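Side-chain contacts in malate oxidoreductase (Thermotoga maritima, PDB 1VL6), which probably catalyses the NAD-dependent oxidative decarboxylation of malate to pyruvate and carbon dioxide: residues Y90-L93 / P94-G98; P162-D166 / D167-T171; Y240-E243 / I244-T248; N274-K277 / P278-K282; N325-L328 / A329-G332. All coordinates share one frame; numbering follows the deposited sequence.

Interaction 1: Y90-L93 / P94-G98; sequences YGAL and PVMEG
Ala92 and Met96, the latter a selenomethionine, sit one turn apart on helix 89-107, which links strands 71-76 and 110-115 in a beta-alpha-beta unit. The end of the longer chain meets the alanine methyl, Met96 CE lying 4.0 Å from Ala92 CB. The selenomethionine chain reaches back this way because it bends at both chi2 and chi3 (-43° and 135°) instead of running out straight. Beneath this pair the backbone bond from Met96 N to Ala92 O measures 2.9 Å and is fairly straight, and Val95 N adds a weak bond to the same oxygen. The bond one residue on has the same length, Glu97 N donating to Leu93 O at 2.9 Å.

Pro94 breaks the pattern. Its nitrogen has no hydrogen to give to the turn before, and the helix kinks here; CD occupies the place of that hydrogen, near Tyr90 O and Gly91 O. On the same residue, CD also packs on Leu93 CB at 3.4 Å. Further along, the Glu97 carboxylate leaves the helix to bond Ser67 of a second subunit through OE2 and the backbone N of Lys25 through OE1, while Met96 lies against Pro113 and Cys115 of strand 110-115. The arrangement is that of a proline-kinked connecting helix in a beta-alpha-beta crossover, buried between its own parallel sheet and a neighbouring subunit.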
loop_
_atom_site.group_PDB
_atom_site.type_symbol
_atom_site.label_atom_id
_atom_site.label_comp_id
_atom_site.label_asym_id
_atom_site.label_seq_id
_atom_site.Cartn_x
_atom_site.Cartn_y
_atom_site.Cartn_z
ATOM N N TYR A 90 25.471 9.489 -3.143
ATOM C CA TYR A 90 24.309 10.413 -3.087
ATOM C C TYR A 90 23.604 10.573 -4.459
ATOM O O TYR A 90 22.387 10.574 -4.550
ATOM C CB TYR A 90 24.736 11.768 -2.570
ATOM C CG TYR A 90 25.255 11.654 -1.179
ATOM C CD1 TYR A 90 24.384 11.609 -0.094
ATOM C CD2 TYR A 90 26.614 11.540 -0.936
ATOM C CE1 TYR A 90 24.863 11.483 1.207
ATOM C CE2 TYR A 90 27.092 11.421 0.335
ATOM C CZ TYR A 90 26.212 11.384 1.409
ATOM O OH TYR A 90 26.721 11.252 2.674
ATOM N N GLY A 91 24.392 10.748 -5.514
ATOM C CA GLY A 91 23.877 10.822 -6.841
ATOM C C GLY A 91 23.249 9.504 -7.159
ATOM O O GLY A 91 22.274 9.459 -7.899
ATOM N N ALA A 92 23.813 8.416 -6.614
ATOM C CA ALA A 92 23.297 7.092 -6.947
ATOM C C ALA A 92 21.939 6.852 -6.312
ATOM O O ALA A 92 21.129 6.125 -6.872
ATOM C CB ALA A 92 24.268 5.993 -6.553
ATOM N N LEU A 93 21.678 7.462 -5.162
ATOM C CA LEU A 93 20.504 7.082 -4.370
ATOM C C LEU A 93 19.179 7.171 -5.128
ATOM O O LEU A 93 18.408 6.226 -5.088
ATOM C CB LEU A 93 20.429 7.848 -3.048
ATOM C CG LEU A 93 19.243 7.497 -2.136
ATOM C CD1 LEU A 93 19.328 6.075 -1.720
ATOM C CD2 LEU A 93 19.176 8.386 -0.889
ATOM N N PRO A 94 18.887 8.266 -5.817
ATOM C CA PRO A 94 17.631 8.349 -6.539
ATOM C C PRO A 94 17.573 7.333 -7.686
ATOM O O PRO A 94 16.485 6.897 -8.087
ATOM C CB PRO A 94 17.614 9.782 -7.041
ATOM C CG PRO A 94 18.999 10.148 -7.083
ATOM C CD PRO A 94 19.665 9.495 -5.972
ATOM N N VAL A 95 18.733 6.933 -8.177
ATOM C CA VAL A 95 18.771 5.919 -9.201
ATOM C C VAL A 95 18.450 4.545 -8.585
ATOM O O VAL A 95 17.633 3.783 -9.096
ATOM C CB VAL A 95 20.115 5.948 -9.959
ATOM C CG1 VAL A 95 20.106 4.966 -11.073
ATOM C CG2 VAL A 95 20.375 7.369 -10.504
HETATM N N MSE A 96 19.051 4.244 -7.449
HETATM C CA MSE A 96 18.760 2.964 -6.812
HETATM C C MSE A 96 17.291 2.917 -6.325
HETATM O O MSE A 96 16.672 1.868 -6.280
HETATM C CB MSE A 96 19.747 2.688 -5.693
HETATM C CG MSE A 96 21.231 2.707 -6.096
HETATM SE SE MSE A 96 21.589 1.786 -7.799
HETATM C CE MSE A 96 22.746 2.994 -8.654
ATOM N N GLU A 97 16.724 4.057 -5.967
ATOM C CA GLU A 97 15.320 4.091 -5.653
ATOM C C GLU A 97 14.482 3.709 -6.897
ATOM O O GLU A 97 13.522 2.976 -6.812
ATOM C CB GLU A 97 14.936 5.483 -5.167
ATOM C CG GLU A 97 15.227 5.788 -3.719
ATOM C CD GLU A 97 14.343 6.894 -3.142
ATOM O OE1 GLU A 97 13.596 7.570 -3.885
ATOM O OE2 GLU A 97 14.388 7.102 -1.919
ATOM N N GLY A 98 14.853 4.240 -8.046
ATOM C CA GLY A 98 14.232 3.854 -9.290
ATOM C C GLY A 98 14.338 2.363 -9.556
ATOM O O GLY A 98 13.353 1.713 -9.845
#

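Interaction 2: P162-D166 / D167-T171; sequences PVFHD and DQQGT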
loop_
_atom_site.group_PDB
_atom_site.type_symbol
_atom_site.label_atom_id
_atom_site.label_comp_id
_atom_site.label_asym_id
_atom_site.label_seq_id
_atom_site.Cartn_x
_atom_site.Cartn_y
_atom_site.Cartn_z
ATOM N N PRO A 162 21.844 -15.326 -3.675
ATOM C CA PRO A 162 22.300 -15.006 -5.006
ATOM C C PRO A 162 22.796 -13.566 -5.057
ATOM O O PRO A 162 22.298 -12.705 -4.304
ATOM C CB PRO A 162 21.030 -15.198 -5.883
ATOM C CG PRO A 162 19.882 -15.013 -4.948
ATOM C CD PRO A 162 20.407 -15.635 -3.652
ATOM N N VAL A 163 23.796 -13.336 -5.905
ATOM C CA VAL A 163 24.313 -12.022 -6.154
ATOM C C VAL A 163 24.365 -11.855 -7.647
ATOM O O VAL A 163 24.911 -12.692 -8.339
ATOM C CB VAL A 163 25.725 -11.908 -5.649
ATOM C CG1 VAL A 163 26.251 -10.488 -5.829
ATOM C CG2 VAL A 163 25.835 -12.379 -4.185
ATOM N N PHE A 164 23.801 -10.746 -8.115
ATOM C CA PHE A 164 23.616 -10.455 -9.517
ATOM C C PHE A 164 24.082 -9.024 -9.723
ATOM O O PHE A 164 23.731 -8.166 -8.912
ATOM C CB PHE A 164 22.126 -10.537 -9.804
ATOM C CG PHE A 164 21.734 -10.269 -11.238
ATOM C CD1 PHE A 164 22.034 -11.182 -12.247
ATOM C CD2 PHE A 164 21.009 -9.145 -11.570
ATOM C CE1 PHE A 164 21.645 -10.946 -13.558
ATOM C CE2 PHE A 164 20.604 -8.898 -12.892
ATOM C CZ PHE A 164 20.927 -9.803 -13.885
ATOM N N HIS A 165 24.861 -8.766 -10.777
ATOM C CA HIS A 165 25.194 -7.379 -11.207
ATOM C C HIS A 165 24.660 -7.103 -12.613
ATOM O O HIS A 165 25.159 -7.673 -13.592
ATOM C CB HIS A 165 26.702 -7.161 -11.169
ATOM C CG HIS A 165 27.133 -5.777 -11.520
ATOM N ND1 HIS A 165 28.421 -5.489 -11.905
ATOM C CD2 HIS A 165 26.464 -4.603 -11.547
ATOM C CE1 HIS A 165 28.529 -4.194 -12.145
ATOM N NE2 HIS A 165 27.351 -3.632 -11.948
ATOM N N ASP A 166 23.627 -6.275 -12.704
ATOM C CA ASP A 166 23.003 -5.966 -13.988
ATOM C C ASP A 166 23.915 -5.734 -15.148
ATOM O O ASP A 166 23.780 -6.359 -16.183
ATOM C CB ASP A 166 22.225 -4.668 -13.922
ATOM C CG ASP A 166 20.890 -4.871 -13.442
ATOM O OD1 ASP A 166 20.691 -4.922 -12.210
ATOM O OD2 ASP A 166 19.998 -5.050 -14.307
ATOM N N ASP A 167 24.769 -4.740 -14.993
ATOM C CA ASP A 167 25.564 -4.240 -16.101
ATOM C C ASP A 167 26.457 -5.301 -16.674
ATOM O O ASP A 167 26.853 -5.219 -17.825
ATOM C CB ASP A 167 26.413 -3.058 -15.631
ATOM C CG ASP A 167 25.541 -1.893 -15.158
ATOM O OD1 ASP A 167 24.999 -1.293 -16.136
ATOM O OD2 ASP A 167 25.280 -1.601 -13.912
ATOM N N GLN A 168 26.763 -6.302 -15.875
ATOM C CA GLN A 168 27.520 -7.446 -16.310
ATOM C C GLN A 168 26.589 -8.513 -16.829
ATOM O O GLN A 168 26.614 -8.813 -18.017
ATOM C CB GLN A 168 28.355 -8.000 -15.137
ATOM C CG GLN A 168 29.474 -7.085 -14.600
ATOM C CD GLN A 168 30.479 -7.846 -13.720
ATOM O OE1 GLN A 168 31.079 -8.819 -14.165
ATOM N NE2 GLN A 168 30.676 -7.381 -12.494
ATOM N N GLN A 169 25.791 -9.098 -15.932
ATOM C CA GLN A 169 25.054 -10.356 -16.240
ATOM C C GLN A 169 23.741 -10.089 -16.977
ATOM O O GLN A 169 23.359 -10.822 -17.886
ATOM C CB GLN A 169 24.820 -11.229 -14.969
ATOM C CG GLN A 169 26.146 -11.596 -14.261
ATOM C CD GLN A 169 25.986 -12.023 -12.823
ATOM O OE1 GLN A 169 25.482 -11.256 -12.012
ATOM N NE2 GLN A 169 26.374 -13.266 -12.506
ATOM N N GLY A 170 23.064 -9.029 -16.597
ATOM C CA GLY A 170 21.831 -8.637 -17.258
ATOM C C GLY A 170 22.075 -8.190 -18.678
ATOM O O GLY A 170 21.432 -8.666 -19.614
ATOM N N THR A 171 23.022 -7.297 -18.871
ATOM C CA THR A 171 23.310 -6.843 -20.210
ATOM C C THR A 171 23.719 -7.989 -21.058
ATOM O O THR A 171 23.321 -8.066 -22.209
ATOM C CB THR A 171 24.437 -5.873 -20.222
ATOM O OG1 THR A 171 24.141 -4.778 -19.369
ATOM C CG2 THR A 171 24.590 -5.243 -21.627
HETATM O O HOH W 1 26.526 -14.325 -9.652
HETATM O O HOH W 2 28.031 -1.193 -12.988
#
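His165 and Gln169 are joined by two bonds running in opposite directions, one to the side-chain amide and one between backbones: His165 N donates to Gln169 OE1 at 2.8 Å, with the donor in the carbonyl plane, and Gln169 N donates to His165 O at 2.8 Å in a nearly straight bond. The Gln169 amide is held at its other end too, since a water bridges NE2 to Val163 O. Gln168 approaches the imidazole edge, its NE2 giving a hydrogen to His165 ND1 at 3.0 Å; the donor is only 6° out of the ring plane, although the amide itself stands nearly perpendicular to the ring. That amide has further partners, Cys148 O for NE2 and Asn206 for OE1. A second water lies 2.7 Å from His165 NE2 and donates to Asp167 OD2.

This is a beta-to-alpha junction: strand 163-165, outermost of the parallel sheet within this chain, turns at 84° into helix 166-186. The helix opens with a pi-type turn, documented by Thr171 N donating to Asp166 O at 2.9 Å, while the Asp166 carboxylate goes to Lys99 in a salt bridge.

In the packing layer, Phe164 and Gln169 run antiparallel alongside one another, ring and amide planes 24° apart, with Phe164 CE1 3.5 Å from Gln169 CB. The ring's far end, CZ, rests near Gly170 N.

Interaction 3: Y240-E243 / I244-T248; sequences YHLE and IARIT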
loop_
_atom_site.group_PDB
_atom_site.type_symbol
_atom_site.label_atom_id
_atom_site.label_comp_id
_atom_site.label_asym_id
_atom_site.label_seq_id
_atom_site.Cartn_x
_atom_site.Cartn_y
_atom_site.Cartn_z
ATOM N N TYR A 240 42.042 -7.983 -17.221
ATOM C CA TYR A 240 40.803 -8.559 -17.773
ATOM C C TYR A 240 40.773 -8.452 -19.306
ATOM O O TYR A 240 40.185 -9.293 -19.987
ATOM C CB TYR A 240 39.546 -7.955 -17.097
ATOM C CG TYR A 240 39.466 -8.223 -15.584
ATOM C CD1 TYR A 240 38.951 -9.415 -15.118
ATOM C CD2 TYR A 240 39.961 -7.301 -14.628
ATOM C CE1 TYR A 240 38.901 -9.695 -13.753
ATOM C CE2 TYR A 240 39.912 -7.580 -13.259
ATOM C CZ TYR A 240 39.379 -8.796 -12.842
ATOM O OH TYR A 240 39.280 -9.167 -11.518
ATOM N N HIS A 241 41.401 -7.421 -19.840
ATOM C CA HIS A 241 41.538 -7.268 -21.271
ATOM C C HIS A 241 42.519 -8.318 -21.791
ATOM O O HIS A 241 42.332 -8.920 -22.836
ATOM C CB HIS A 241 42.047 -5.854 -21.587
ATOM C CG HIS A 241 41.017 -4.788 -21.418
ATOM N ND1 HIS A 241 41.244 -3.477 -21.781
ATOM C CD2 HIS A 241 39.733 -4.845 -20.982
ATOM C CE1 HIS A 241 40.146 -2.773 -21.562
ATOM N NE2 HIS A 241 39.208 -3.581 -21.094
ATOM N N LEU A 242 43.577 -8.548 -21.046
ATOM C CA LEU A 242 44.504 -9.616 -21.398
ATOM C C LEU A 242 43.734 -10.949 -21.434
ATOM O O LEU A 242 43.878 -11.748 -22.359
ATOM C CB LEU A 242 45.651 -9.664 -20.410
ATOM C CG LEU A 242 46.903 -10.442 -20.770
ATOM C CD1 LEU A 242 47.644 -9.876 -21.970
ATOM C CD2 LEU A 242 47.830 -10.410 -19.561
ATOM N N GLU A 243 42.897 -11.193 -20.438
ATOM C CA GLU A 243 42.158 -12.440 -20.416
ATOM C C GLU A 243 41.320 -12.572 -21.699
ATOM O O GLU A 243 41.311 -13.641 -22.353
ATOM C CB GLU A 243 41.246 -12.478 -19.211
ATOM C CG GLU A 243 40.642 -13.839 -18.942
ATOM C CD GLU A 243 39.427 -13.768 -18.029
ATOM O OE1 GLU A 243 39.268 -12.776 -17.286
ATOM O OE2 GLU A 243 38.612 -14.701 -18.073
ATOM N N ILE A 244 40.650 -11.480 -22.080
ATOM C CA ILE A 244 39.832 -11.476 -23.284
ATOM C C ILE A 244 40.624 -11.686 -24.557
ATOM O O ILE A 244 40.223 -12.454 -25.468
ATOM C CB ILE A 244 39.028 -10.194 -23.403
ATOM C CG1 ILE A 244 38.053 -10.076 -22.219
ATOM C CG2 ILE A 244 38.239 -10.176 -24.736
ATOM C CD1 ILE A 244 37.045 -11.186 -22.105
ATOM N N ALA A 245 41.757 -11.016 -24.629
ATOM C CA ALA A 245 42.598 -11.155 -25.806
ATOM C C ALA A 245 42.968 -12.629 -26.007
ATOM O O ALA A 245 43.163 -13.093 -27.130
ATOM C CB ALA A 245 43.868 -10.315 -25.674
ATOM N N ARG A 246 43.110 -13.359 -24.912
ATOM C CA ARG A 246 43.549 -14.746 -25.018
ATOM C C ARG A 246 42.477 -15.716 -25.493
ATOM O O ARG A 246 42.788 -16.787 -25.966
ATOM C CB ARG A 246 44.086 -15.224 -23.699
ATOM C CG ARG A 246 45.414 -14.642 -23.446
ATOM C CD ARG A 246 45.769 -14.640 -22.011
ATOM N NE ARG A 246 47.208 -14.540 -21.903
ATOM C CZ ARG A 246 47.830 -14.062 -20.862
ATOM N NH1 ARG A 246 47.147 -13.638 -19.813
ATOM N NH2 ARG A 246 49.144 -14.008 -20.868
ATOM N N ILE A 247 41.215 -15.340 -25.380
ATOM C CA ILE A 247 40.166 -16.228 -25.832
ATOM C C ILE A 247 39.462 -15.667 -27.034
ATOM O O ILE A 247 38.397 -16.156 -27.380
ATOM C CB ILE A 247 39.129 -16.512 -24.711
ATOM C CG1 ILE A 247 38.595 -15.186 -24.114
ATOM C CG2 ILE A 247 39.742 -17.447 -23.679
ATOM C CD1 ILE A 247 37.495 -15.349 -23.100
ATOM N N THR A 248 40.060 -14.682 -27.702
ATOM C CA THR A 248 39.384 -14.007 -28.843
ATOM C C THR A 248 40.290 -13.887 -30.034
ATOM O O THR A 248 41.411 -14.313 -30.003
ATOM C CB THR A 248 38.877 -12.607 -28.494
ATOM O OG1 THR A 248 39.892 -11.902 -27.795
ATOM C CG2 THR A 248 37.689 -12.688 -27.560
#
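Leu242 and Arg246 are brought together by complementary first torsions: the leucine CG swings trans to its own nitrogen (chi1 -164°), leaning forward along the helix, whereas the arginine CG stays beside its nitrogen (chi1 -74°) and leads back, the chain then running straight from CG to NE. Both lie on helix 239-246, a short helix in the NAD-binding domain that packs against helix 202-214. The latter includes Gly204 of what looks like a Rossmann-type glycine-rich motif.

The guanidinium lies over the leucine side chain, with Leu242 CG 3.3 Å above its plane and displaced from the centre of the group. Leu242 CD2, one of the two methyls on CG, also approaches Arg246 NH1, and the two chains pass at a slant. The contact is van der Waals packing of a flat cationic group on aliphatic carbon; the charge is paired outside it, where Arg246 NE forms a salt bridge with Glu230, which also touches Leu242.

Several other side chains reach neighbouring parts of the domain. Glu243 extends to a salt bridge with Lys209 and a hydrogen bond with Tyr205, both on helix 202-214, while Ile244 packs on Tyr205 and Val208 of that helix. His241 NE2 bonds the carbonyl oxygen of Ile200.

Helical backbone bonds hold the spacing, from Ala245 N to His241 O at 2.8 Å and from Ile244 N to Tyr240 O at 3.1 Å. Arg246 N likewise donates to Leu242 O, at 3.1 Å. Regularity then fades at the C-terminal end: Glu243 O receives two weak bonds, from Arg246 N at 3.1 Å and from Ile247 N at 3.5 Å.

Interaction 4: N274-K277 / P278-K282; sequences NILK and PEWIK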
loop_
_atom_site.group_PDB
_atom_site.type_symbol
_atom_site.label_atom_id
_atom_site.label_comp_id
_atom_site.label_asym_id
_atom_site.label_seq_id
_atom_site.Cartn_x
_atom_site.Cartn_y
_atom_site.Cartn_z
ATOM N N ASN A 274 28.607 8.105 -31.334
ATOM C CA ASN A 274 29.032 8.544 -32.648
ATOM C C ASN A 274 30.473 8.200 -32.990
ATOM O O ASN A 274 31.227 9.051 -33.386
ATOM C CB ASN A 274 28.723 10.054 -32.826
ATOM C CG ASN A 274 27.214 10.348 -32.755
ATOM O OD1 ASN A 274 26.398 9.650 -33.357
ATOM N ND2 ASN A 274 26.843 11.379 -31.999
ATOM N N ILE A 275 30.833 6.938 -32.880
ATOM C CA ILE A 275 32.185 6.519 -33.237
ATOM C C ILE A 275 32.252 5.634 -34.454
ATOM O O ILE A 275 33.311 5.484 -35.010
ATOM C CB ILE A 275 32.909 5.794 -32.084
ATOM C CG1 ILE A 275 32.126 4.556 -31.650
ATOM C CG2 ILE A 275 33.175 6.739 -30.942
ATOM C CD1 ILE A 275 32.833 3.793 -30.597
ATOM N N LEU A 276 31.149 4.991 -34.826
ATOM C CA LEU A 276 31.128 4.107 -35.984
ATOM C C LEU A 276 30.675 4.891 -37.214
ATOM O O LEU A 276 29.519 5.281 -37.309
ATOM C CB LEU A 276 30.206 2.935 -35.675
ATOM C CG LEU A 276 30.400 1.708 -36.539
ATOM C CD1 LEU A 276 29.763 0.465 -35.866
ATOM C CD2 LEU A 276 29.821 1.961 -37.921
ATOM N N LYS A 277 31.592 5.162 -38.133
ATOM C CA LYS A 277 31.252 5.980 -39.314
ATOM C C LYS A 277 30.358 5.165 -40.278
ATOM O O LYS A 277 30.552 3.951 -40.481
ATOM C CB LYS A 277 32.505 6.527 -40.015
ATOM C CG LYS A 277 33.210 7.544 -39.165
ATOM C CD LYS A 277 34.298 8.362 -39.889
ATOM C CE LYS A 277 34.579 9.680 -39.133
ATOM N NZ LYS A 277 35.361 10.701 -39.904
ATOM N N PRO A 278 29.359 5.816 -40.872
ATOM C CA PRO A 278 28.392 5.106 -41.708
ATOM C C PRO A 278 29.051 4.346 -42.848
ATOM O O PRO A 278 28.691 3.231 -43.102
ATOM C CB PRO A 278 27.533 6.232 -42.270
ATOM C CG PRO A 278 28.338 7.443 -42.096
ATOM C CD PRO A 278 29.107 7.256 -40.850
ATOM N N GLU A 279 30.043 4.933 -43.515
ATOM C CA GLU A 279 30.687 4.211 -44.617
ATOM C C GLU A 279 31.355 2.883 -44.223
ATOM O O GLU A 279 31.469 1.980 -45.055
ATOM C CB GLU A 279 31.620 5.119 -45.374
ATOM C CG GLU A 279 30.875 6.151 -46.229
ATOM C CD GLU A 279 29.930 5.513 -47.287
ATOM O OE1 GLU A 279 30.387 5.035 -48.343
ATOM O OE2 GLU A 279 28.693 5.495 -47.076
ATOM N N TRP A 280 31.722 2.724 -42.950
ATOM C CA TRP A 280 32.260 1.435 -42.473
ATOM C C TRP A 280 31.258 0.308 -42.651
ATOM O O TRP A 280 31.624 -0.837 -42.928
ATOM C CB TRP A 280 32.716 1.487 -41.000
ATOM C CG TRP A 280 33.760 2.550 -40.736
ATOM C CD1 TRP A 280 34.418 3.301 -41.683
ATOM C CD2 TRP A 280 34.277 2.980 -39.472
ATOM N NE1 TRP A 280 35.301 4.161 -41.080
ATOM C CE2 TRP A 280 35.235 3.993 -39.729
ATOM C CE3 TRP A 280 34.031 2.628 -38.156
ATOM C CZ2 TRP A 280 35.943 4.640 -38.722
ATOM C CZ3 TRP A 280 34.737 3.281 -37.148
ATOM C CH2 TRP A 280 35.672 4.278 -37.442
ATOM N N ILE A 281 29.985 0.629 -42.516
ATOM C CA ILE A 281 28.953 -0.394 -42.625
ATOM C C ILE A 281 29.004 -1.106 -43.953
ATOM O O ILE A 281 28.754 -2.302 -44.023
ATOM C CB ILE A 281 27.559 0.205 -42.365
ATOM C CG1 ILE A 281 27.480 0.583 -40.881
ATOM C CG2 ILE A 281 26.459 -0.829 -42.751
ATOM C CD1 ILE A 281 26.141 0.941 -40.395
ATOM N N LYS A 282 29.361 -0.370 -44.997
ATOM C CA LYS A 282 29.432 -0.924 -46.318
ATOM C C LYS A 282 30.622 -1.862 -46.473
ATOM O O LYS A 282 30.666 -2.601 -47.430
ATOM C CB LYS A 282 29.480 0.227 -47.338
ATOM C CG LYS A 282 28.262 1.144 -47.207
ATOM C CD LYS A 282 27.940 2.031 -48.401
ATOM C CE LYS A 282 26.839 3.090 -48.004
ATOM N NZ LYS A 282 26.996 4.361 -48.795
#
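Lys277 and Trp280 make the central contact, a CH-pi interaction in which the lysine CB sits over the face of the indole, 3.8 Å from the centroid of the five-membered ring and 13° off its normal. Lys277 CG continues over the same ring system, 4.0 Å from Trp280 CZ2, and the backbone N of Lys277 stands 3.5 Å above the plane, nearer the ring's border. The aliphatic root of the lysine thus does the packing, while its extended chain carries the amine away.

Hydrogen bonding ties the same two residues through the backbone: Trp280 N donates to Lys277 O at 3.0 Å, with the donor 51° out of the carbonyl plane, the geometry of a tight turn and not of a straight helical bond. Ion pairing lies one step on, where Lys282 NZ meets Glu279 OE2 at 2.7 Å on the oxygen's syn side, a salt bridge between two exposed residues.

Apolar contacts fill the inner side. Leu276 CG comes within 4.1 Å of Trp280 CE3, and Leu276 CD2 within 4.0 Å of Ile281 CG1, the latter pair crossing at about a right angle.

The whole is a loop-to-helix junction in the NAD-binding domain, where the chain coming from strand 266-269 enters the short, weakly bonded helix 278-281. Trp280 leans on Leu257, Glu258 and Leu261 of helix 257-261, whereas Pro278 and Ile281 face helix 302-307 through Leu304 and Ala305.

Interaction 5: N325-L328 / A329-G332; sequences NNLL and AFPG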
loop_
_atom_site.group_PDB
_atom_site.type_symbol
_atom_site.label_atom_id
_atom_site.label_comp_id
_atom_site.label_asym_id
_atom_site.label_seq_id
_atom_site.Cartn_x
_atom_site.Cartn_y
_atom_site.Cartn_z
ATOM N N ASN A 325 17.547 -3.914 -23.408
ATOM C CA ASN A 325 17.613 -3.343 -22.078
ATOM C C ASN A 325 17.435 -4.343 -20.932
ATOM O O ASN A 325 16.661 -5.275 -21.019
ATOM C CB ASN A 325 16.712 -2.134 -21.903
ATOM C CG ASN A 325 15.373 -2.500 -21.514
ATOM O OD1 ASN A 325 14.806 -3.334 -22.162
ATOM N ND2 ASN A 325 14.844 -1.906 -20.441
ATOM N N ASN A 326 18.297 -4.153 -19.939
ATOM C CA ASN A 326 18.453 -4.976 -18.747
ATOM C C ASN A 326 17.154 -5.343 -18.088
ATOM O O ASN A 326 17.064 -6.401 -17.487
ATOM C CB ASN A 326 19.301 -4.166 -17.744
ATOM C CG ASN A 326 20.763 -4.199 -18.100
ATOM O OD1 ASN A 326 21.121 -4.594 -19.208
ATOM N ND2 ASN A 326 21.613 -3.872 -17.157
ATOM N N LEU A 327 16.157 -4.475 -18.239
ATOM C CA LEU A 327 14.868 -4.657 -17.614
ATOM C C LEU A 327 14.173 -5.922 -18.039
ATOM O O LEU A 327 13.349 -6.457 -17.301
ATOM C CB LEU A 327 13.959 -3.455 -17.864
ATOM C CG LEU A 327 12.581 -3.505 -17.209
ATOM C CD1 LEU A 327 12.647 -3.677 -15.719
ATOM C CD2 LEU A 327 11.815 -2.224 -17.583
ATOM N N LEU A 328 14.463 -6.413 -19.222
ATOM C CA LEU A 328 13.867 -7.675 -19.632
ATOM C C LEU A 328 14.391 -8.835 -18.826
ATOM O O LEU A 328 13.746 -9.900 -18.792
ATOM C CB LEU A 328 14.158 -7.957 -21.097
ATOM C CG LEU A 328 13.538 -7.007 -22.103
ATOM C CD1 LEU A 328 14.214 -7.145 -23.447
ATOM C CD2 LEU A 328 12.087 -7.315 -22.221
ATOM N N ALA A 329 15.548 -8.655 -18.179
ATOM C CA ALA A 329 16.260 -9.790 -17.544
ATOM C C ALA A 329 16.182 -9.807 -16.033
ATOM O O ALA A 329 15.855 -10.840 -15.441
ATOM C CB ALA A 329 17.702 -9.788 -17.961
ATOM N N PHE A 330 16.505 -8.687 -15.390
ATOM C CA PHE A 330 16.683 -8.719 -13.926
ATOM C C PHE A 330 15.436 -9.097 -13.098
ATOM O O PHE A 330 15.558 -9.776 -12.113
ATOM C CB PHE A 330 17.378 -7.462 -13.400
ATOM C CG PHE A 330 16.553 -6.210 -13.405
ATOM C CD1 PHE A 330 15.521 -6.018 -12.477
ATOM C CD2 PHE A 330 16.872 -5.169 -14.274
ATOM C CE1 PHE A 330 14.790 -4.833 -12.463
ATOM C CE2 PHE A 330 16.135 -3.990 -14.282
ATOM C CZ PHE A 330 15.097 -3.816 -13.385
ATOM N N PRO A 331 14.232 -8.696 -13.471
ATOM C CA PRO A 331 13.125 -9.043 -12.620
ATOM C C PRO A 331 12.960 -10.557 -12.507
ATOM O O PRO A 331 12.845 -11.101 -11.391
ATOM C CB PRO A 331 11.937 -8.350 -13.279
ATOM C CG PRO A 331 12.582 -7.247 -14.068
ATOM C CD PRO A 331 13.811 -7.857 -14.600
ATOM N N GLY A 332 12.965 -11.240 -13.639
ATOM C CA GLY A 332 12.744 -12.690 -13.640
ATOM C C GLY A 332 13.898 -13.418 -13.024
ATOM O O GLY A 332 13.703 -14.355 -12.273
HETATM O O HOH W 3 12.503 -10.585 -16.404
#
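Phe330 turns back toward Asn326 and Leu327 at the entry to helix 330-340, where the 3-10 turn 326-328 passes into the helix. From CB the side chain leaves between the backbone N and the carbonyl carbon (chi1 72°), a setting that directs the ring to the preceding turn. CG makes no more than a loose contact with Asn326 O, and CD2 comes closer to that oxygen, to 3.4 Å. Next along this side, CE2 lies 3.6 Å from Leu327 CA. The tip, CZ, touches Leu327 CD1 at 3.4 Å, the leucine and the ring meeting at a slant. Beyond the two segments the ring has a cation-pi partner in Lys99 and also meets Phe103, both on helix 89-107.

The same Leu327 methyl serves a second neighbour, Pro331 CG, at 3.9 Å. Leu327 also packs on Leu40 of a second subunit.

Asn326 O itself accepts two bonds: one from Phe330 N at 3.2 Å, nearly in line with the carbonyl bond, and one from Ala329 N at 2.8 Å, with its donor 47° out of the carbonyl plane. These mark the handover from 3-10 to alpha spacing. Pro331 has no N-H to offer the next carbonyl, and its CD lies beside Leu327 O instead. One residue later a water stands in for the direct bond, donating to Leu328 O at 2.8 Å and accepting from Gly332 N at 2.9 Å.

Interactions 2 and 5 touch directly, their centres 10 Å apart: Thr171 OG1 lies 3.0 Å from Asn326 OD1, probably hydrogen-bonded, and Phe164 CE2 packs 3.6 Å from Phe330 CB. Interaction 1 stands about 18 Å from each, centre to centre, but Lys99, next on its helix after Gly98, reaches both, as salt-bridge partner of Asp166 and cation-pi partner of Phe330. The Glu141 carboxylate lies close to those of Asp166 and Asp167, a cluster consistent with the metal site of malic enzymes, though no metal is among the atoms described. Interactions 3 and 4 are peripheral, centres 25 Å apart; interaction 3 comes within about 8 Å of interaction 2 at nearest atoms.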